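PDB 1PMH: beta-1,4-mannanase from Caldicellulosiruptor saccharolyticus, which probably hydrolyses beta-1,4-mannan as the full enzyme, the fragment here being its CBM27 carbohydrate-binding module, which holds mannohexaose. Local coordinates for residues Lys106-Asn110 / Asp111-Glu115; Ala145-Glu148 / Asp149-Thr152. All blocks are in the same frame, centred on the assembly; numbering follows the deposited sequence. Where two conformers were deposited one is given.

Contact 1 of 2, residues Lys106-Asn110 / Asp111-Glu115. With BMA (beta-D-mannopyranose), chain B; BMA (beta-D-mannopyranose), chain C; BMA (beta-D-mannopyranose), chain D; BMA (beta-D-mannopyranose), chain E.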
loop_
_atom_site.group_PDB
_atom_site.type_symbol
_atom_site.label_atom_id
_atom_site.label_comp_id
_atom_site.label_asym_id
_atom_site.label_seq_id
_atom_site.Cartn_x
_atom_site.Cartn_y
_atom_site.Cartn_z
ATOM N N LYS A 106 3.765 3.495 5.855
ATOM C CA LYS A 106 4.666 2.439 6.306
ATOM C C LYS A 106 4.238 1.127 5.674
ATOM O O LYS A 106 3.060 0.896 5.471
ATOM C CB LYS A 106 4.684 2.295 7.816
ATOM C CG LYS A 106 4.947 3.560 8.593
ATOM C CD LYS A 106 5.188 3.319 10.069
ATOM C CE LYS A 106 5.661 4.573 10.804
ATOM N NZ LYS A 106 5.921 4.250 12.248
ATOM N N VAL A 107 5.235 0.275 5.436
ATOM C CA VAL A 107 5.026 -1.081 4.971
ATOM C C VAL A 107 5.593 -2.003 6.048
ATOM O O VAL A 107 6.762 -1.835 6.439
ATOM C CB VAL A 107 5.703 -1.311 3.622
ATOM C CG1 VAL A 107 5.519 -2.746 3.176
ATOM C CG2 VAL A 107 5.145 -0.361 2.570
ATOM N N VAL A 108 4.767 -2.923 6.519
ATOM C CA VAL A 108 5.017 -3.684 7.729
ATOM C C VAL A 108 4.688 -5.147 7.498
ATOM O O VAL A 108 3.681 -5.478 6.880
ATOM C CB VAL A 108 4.114 -3.136 8.843
ATOM C CG1 VAL A 108 4.112 -3.936 10.103
ATOM C CG2 VAL A 108 4.474 -1.687 9.151
ATOM N N ILE A 109 5.525 -6.024 8.064
ATOM C CA ILE A 109 5.121 -7.407 8.320
ATOM C C ILE A 109 4.683 -7.488 9.755
ATOM O O ILE A 109 5.483 -7.237 10.666
ATOM C CB ILE A 109 6.223 -8.436 7.996
ATOM C CG1 ILE A 109 6.623 -8.369 6.515
ATOM C CG2 ILE A 109 5.755 -9.833 8.392
ATOM C CD1 ILE A 109 7.858 -9.237 6.182
ATOM N N ASN A 110 3.405 -7.770 9.973
ATOM C CA ASN A 110 2.850 -7.746 11.320
ATOM C C ASN A 110 3.091 -9.016 12.104
ATOM O O ASN A 110 2.182 -9.711 12.488
ATOM C CB ASN A 110 1.381 -7.322 11.264
ATOM C CG ASN A 110 0.819 -6.956 12.618
ATOM O OD1 ASN A 110 1.587 -6.662 13.555
ATOM N ND2 ASN A 110 -0.523 -6.948 12.714
ATOM N N ASP A 111 4.387 -9.271 12.349
ATOM C CA ASP A 111 4.891 -10.292 13.252
ATOM C C ASP A 111 5.729 -9.517 14.268
ATOM O O ASP A 111 6.809 -8.997 13.949
ATOM C CB ASP A 111 5.745 -11.311 12.540
ATOM C CG ASP A 111 6.124 -12.460 13.464
ATOM O OD1 ASP A 111 6.691 -12.149 14.537
ATOM O OD2 ASP A 111 5.902 -13.620 13.089
ATOM N N GLY A 112 5.119 -9.205 15.405
ATOM C CA GLY A 112 5.652 -8.239 16.341
ATOM C C GLY A 112 5.738 -6.830 15.791
ATOM O O GLY A 112 6.427 -6.002 16.400
ATOM N N TRP A 113 5.035 -6.536 14.694
ATOM C CA TRP A 113 5.040 -5.233 14.012
ATOM C C TRP A 113 6.458 -4.853 13.581
ATOM O O TRP A 113 7.174 -4.112 14.238
ATOM C CB TRP A 113 4.406 -4.131 14.855
ATOM C CG TRP A 113 4.241 -2.832 14.104
ATOM C CD1 TRP A 113 5.104 -1.752 14.110
ATOM C CD2 TRP A 113 3.158 -2.466 13.292
ATOM N NE1 TRP A 113 4.631 -0.736 13.312
ATOM C CE2 TRP A 113 3.416 -1.141 12.834
ATOM C CE3 TRP A 113 1.965 -3.108 12.944
ATOM C CZ2 TRP A 113 2.507 -0.462 12.011
ATOM C CZ3 TRP A 113 1.085 -2.417 12.109
ATOM C CH2 TRP A 113 1.387 -1.134 11.680
ATOM N N LYS A 114 6.879 -5.366 12.434
ATOM C CA LYS A 114 8.191 -5.141 11.866
ATOM C C LYS A 114 8.095 -4.222 10.673
ATOM O O LYS A 114 7.594 -4.597 9.617
ATOM C CB LYS A 114 8.753 -6.501 11.455
ATOM C CG LYS A 114 10.170 -6.475 10.967
ATOM C CD LYS A 114 11.128 -6.044 12.053
ATOM C CE LYS A 114 12.530 -6.050 11.505
ATOM N NZ LYS A 114 13.569 -5.524 12.434
ATOM N N GLU A 115 8.505 -2.993 10.845
ATOM C CA GLU A 115 8.510 -2.038 9.768
ATOM C C GLU A 115 9.616 -2.388 8.790
ATOM O O GLU A 115 10.775 -2.512 9.168
ATOM C CB GLU A 115 8.674 -0.612 10.288
ATOM C CG GLU A 115 7.551 -0.259 11.255
ATOM C CD GLU A 115 7.511 1.133 11.832
ATOM O OE1 GLU A 115 8.234 1.960 11.297
ATOM O OE2 GLU A 115 6.700 1.391 12.740
HETATM C C1 BMA B . 2.905 0.454 16.488
HETATM C C2 BMA B . 3.088 -0.258 17.826
HETATM C C3 BMA B . 2.701 -1.685 17.548
HETATM C C4 BMA B . 1.308 -1.790 16.961
HETATM C C5 BMA B . 1.130 -0.899 15.727
HETATM C C6 BMA B . -0.255 -0.859 15.094
HETATM O O2 BMA B . 2.274 0.307 18.819
HETATM O O3 BMA B . 2.830 -2.417 18.754
HETATM O O4 BMA B . 1.132 -3.102 16.515
HETATM O O5 BMA B . 1.547 0.403 16.105
HETATM O O6 BMA B . -1.222 -0.473 16.032
HETATM C C1 BMA C . -0.197 -3.622 16.703
HETATM C C2 BMA C . -0.430 -4.816 15.801
HETATM C C3 BMA C . -1.842 -5.374 16.032
HETATM C C4 BMA C . -1.940 -5.746 17.521
HETATM C C5 BMA C . -1.596 -4.579 18.449
HETATM C C6 BMA C . -1.558 -4.851 19.952
HETATM O O2 BMA C . 0.630 -5.736 15.947
HETATM O O3 BMA C . -1.956 -6.575 15.289
HETATM O O4 BMA C . -3.246 -6.101 17.889
HETATM O O5 BMA C . -0.341 -4.088 18.070
HETATM O O6 BMA C . -1.466 -3.606 20.616
HETATM C C1 BMA D . 3.756 5.222 14.801
HETATM C C2 BMA D . 2.726 4.387 14.104
HETATM C C3 BMA D . 2.304 3.283 15.068
HETATM C C4 BMA D . 3.549 2.534 15.575
HETATM C C5 BMA D . 4.600 3.491 16.096
HETATM C C6 BMA D . 5.868 2.724 16.432
HETATM O O2 BMA D . 3.287 3.819 12.941
HETATM O O3 BMA D . 1.336 2.452 14.414
HETATM O O4 BMA D . 3.207 1.790 16.712
HETATM O O5 BMA D . 4.910 4.461 15.132
HETATM O O6 BMA D . 6.723 3.588 17.093
HETATM C C1 BMA E . 5.549 9.972 14.239
HETATM C C2 BMA E . 6.646 8.955 14.026
HETATM C C3 BMA E . 5.997 7.636 13.632
HETATM C C4 BMA E . 4.857 7.302 14.544
HETATM C C5 BMA E . 3.850 8.451 14.692
HETATM C C6 BMA E . 2.719 8.197 15.655
HETATM O O2 BMA E . 7.344 8.766 15.242
HETATM O O3 BMA E . 6.954 6.588 13.511
HETATM O O4 BMA E . 4.209 6.215 13.927
HETATM O O5 BMA E . 4.545 9.608 15.133
HETATM O O6 BMA E . 3.209 7.817 16.922
#

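Contact 2 of 2, residues Ala145-Glu148 / Asp149-Thr152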
loop_
_atom_site.group_PDB
_atom_site.type_symbol
_atom_site.label_atom_id
_atom_site.label_comp_id
_atom_site.label_asym_id
_atom_site.label_seq_id
_atom_site.Cartn_x
_atom_site.Cartn_y
_atom_site.Cartn_z
ATOM N N ALA A 145 13.565 -3.686 1.967
ATOM C CA ALA A 145 14.189 -4.937 2.334
ATOM C C ALA A 145 13.383 -5.711 3.359
ATOM O O ALA A 145 12.865 -5.143 4.333
ATOM C CB ALA A 145 15.591 -4.709 2.888
ATOM N N ILE A 146 13.342 -7.033 3.184
ATOM C CA ILE A 146 12.989 -7.952 4.260
ATOM C C ILE A 146 14.307 -8.257 4.992
ATOM O O ILE A 146 15.207 -8.820 4.370
ATOM C CB ILE A 146 12.318 -9.227 3.752
ATOM C CG1 ILE A 146 11.043 -8.903 2.967
ATOM C CG2 ILE A 146 12.030 -10.175 4.888
ATOM C CD1 ILE A 146 10.420 -10.080 2.265
ATOM N N PRO A 147 14.456 -7.935 6.276
ATOM C CA PRO A 147 15.729 -8.154 6.972
ATOM C C PRO A 147 15.983 -9.645 7.107
ATOM O O PRO A 147 15.058 -10.456 7.144
ATOM C CB PRO A 147 15.504 -7.423 8.292
ATOM C CG PRO A 147 14.044 -7.395 8.502
ATOM C CD PRO A 147 13.438 -7.325 7.143
ATOM N N GLU A 148 17.259 -9.991 7.262
ATOM C CA GLU A 148 17.700 -11.380 7.305
ATOM C C GLU A 148 16.950 -12.156 8.399
ATOM O O GLU A 148 16.556 -13.318 8.208
ATOM C CB GLU A 148 19.232 -11.424 7.419
ATOM C CG GLU A 148 19.930 -10.709 6.259
ATOM C CD GLU A 148 20.167 -9.200 6.393
ATOM O OE1 GLU A 148 19.243 -8.348 6.238
ATOM O OE2 GLU A 148 21.349 -8.841 6.611
ATOM N N ASP A 149 16.729 -11.523 9.559
ATOM C CA ASP A 149 16.065 -12.210 10.668
ATOM C C ASP A 149 14.587 -12.466 10.414
ATOM O O ASP A 149 13.985 -13.239 11.160
ATOM C CB ASP A 149 16.280 -11.501 12.010
ATOM C CG ASP A 149 15.422 -10.281 12.214
ATOM O OD1 ASP A 149 15.264 -9.485 11.289
ATOM O OD2 ASP A 149 14.959 -9.971 13.340
ATOM N N PHE A 150 13.991 -11.862 9.384
ATOM C CA PHE A 150 12.614 -12.188 8.949
ATOM C C PHE A 150 12.528 -13.158 7.799
ATOM O O PHE A 150 11.417 -13.460 7.346
ATOM C CB PHE A 150 11.849 -10.880 8.655
ATOM C CG PHE A 150 11.067 -10.385 9.835
ATOM C CD1 PHE A 150 11.677 -10.108 11.045
ATOM C CD2 PHE A 150 9.679 -10.297 9.767
ATOM C CE1 PHE A 150 10.881 -9.783 12.155
ATOM C CE2 PHE A 150 8.950 -9.964 10.833
ATOM C CZ PHE A 150 9.524 -9.721 12.038
ATOM N N ARG A 151 13.680 -13.635 7.289
ATOM C CA ARG A 151 13.672 -14.534 6.156
ATOM C C ARG A 151 13.524 -15.959 6.691
ATOM O O ARG A 151 14.424 -16.778 6.620
ATOM C CB ARG A 151 14.881 -14.296 5.284
ATOM C CG ARG A 151 14.945 -12.911 4.709
ATOM C CD ARG A 151 16.162 -12.717 3.803
ATOM N NE ARG A 151 16.391 -11.297 3.565
ATOM C CZ ARG A 151 17.502 -10.783 3.069
ATOM N NH1 ARG A 151 18.501 -11.545 2.635
ATOM N NH2 ARG A 151 17.603 -9.478 2.925
ATOM N N THR A 152 12.323 -16.222 7.205
ATOM C CA THR A 152 11.990 -17.408 7.942
ATOM C C THR A 152 10.471 -17.406 8.069
ATOM O O THR A 152 9.789 -16.510 7.540
ATOM C CB THR A 152 12.709 -17.445 9.306
ATOM O OG1 THR A 152 12.464 -18.749 9.879
ATOM C CG2 THR A 152 12.258 -16.309 10.269
HETATM O O HOH W 1 16.299 -16.169 9.455
#

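Contact 1 of 2, residues Lys106-Asn110 / Asp111-Glu115
K106, two residues before V108, the non-hydrogen-bonded partner of E115, reaches obliquely to E115, its NZ forming a salt bridge with E115 OE2 at 3.0 Å. The lysine chain, extended beyond CG, carries NZ to the sugar, where it bonds O3 and O4 of the chain E mannose and, at 2.8 Å, O2 of the chain D mannose. E115 OE2 also accepts W113 NE1 through its anti lone pair, in the indole plane, which helps hold the ring in its rotation. V108 lies over one face of the W113 ring: its CG1 makes a CH-pi contact 3.7 Å from the six-membered centroid, while C5 of the chain B mannose lies over the opposite face. I109 pairs with K114 by two backbone hydrogen bonds, the shorter from K114 N to I109 O (2.9 Å). N110 opens the turn with CG anti to the backbone N (chi1 -166°), and its amide meets two neighbouring oxygens of the chain C mannose: OD1 accepts from O2 at 2.7 Å and ND2 donates to O3 at 3.0 Å. OD1 also meets the W113 edge. Aromatic platform, charged pair and amide form a beta-hairpin glycan-binding site on a jellyroll beta-sandwich.

Contact 2 of 2, residues Ala145-Glu148 / Asp149-Thr152
R151 folds back over the turn and grips the carbonyl oxygen of I146 side-on with two nitrogens, NE and NH2 each 2.9 Å from I146 O. The acceptor lies within 7° of the guanidinium plane. With CG beside its own backbone N (chi1 -61°) and the chain extended from CG to NE, the side chain passes close to P147 O and E148 O on its way there. Two backbone bonds of the i to i+3 kind, F150 N to P147 O at 2.9 Å and R151 N to E148 O at 3.0 Å, mark a short 3-10 turn. On the packed side, CG2 of I146 presses on CB of F150 at 3.8 Å, and P147 lies alongside F150, its CG 4.1 Å from F150 CB. The other side is looser and wetter. E148 runs beside R151 with its CG over one guanidinium face, but OE1 stays 3.9 Å from NH2, well out of the plane, in a long salt bridge of charges alone. A water donates to E148 O and weakly to R151 O. A leucine in place of R151 would probably leave I146 O without its two donors and E148 without its opposite charge. The hydrogen bonds of the arginine within the turn go to backbone, which suggests that its hold rests more on the I146 carbonyl than on the long, purely electrostatic pairing with E148.

In the fold
Along the chain the two contacts come in series, contact 1 closing before contact 2 opens, and their centres lie about 11 Å apart on the same side of the domain. Contact 1 is the turn of the hairpin formed by strands 102-109 and 114-122, in the six-stranded antiparallel sheet; contact 2 lies in the loop that leads from strand 135-145, in the seven-stranded sheet, to strand 153-165, which pairs with strand 102-109. They touch directly: CZ of F150 packs 3.4 Å from CB of K114, and P147 also meets the K114 chain. The loop thus packs against the side of the hairpin bearing I109 and K114, while K106, N110 and W113 meet the glycan.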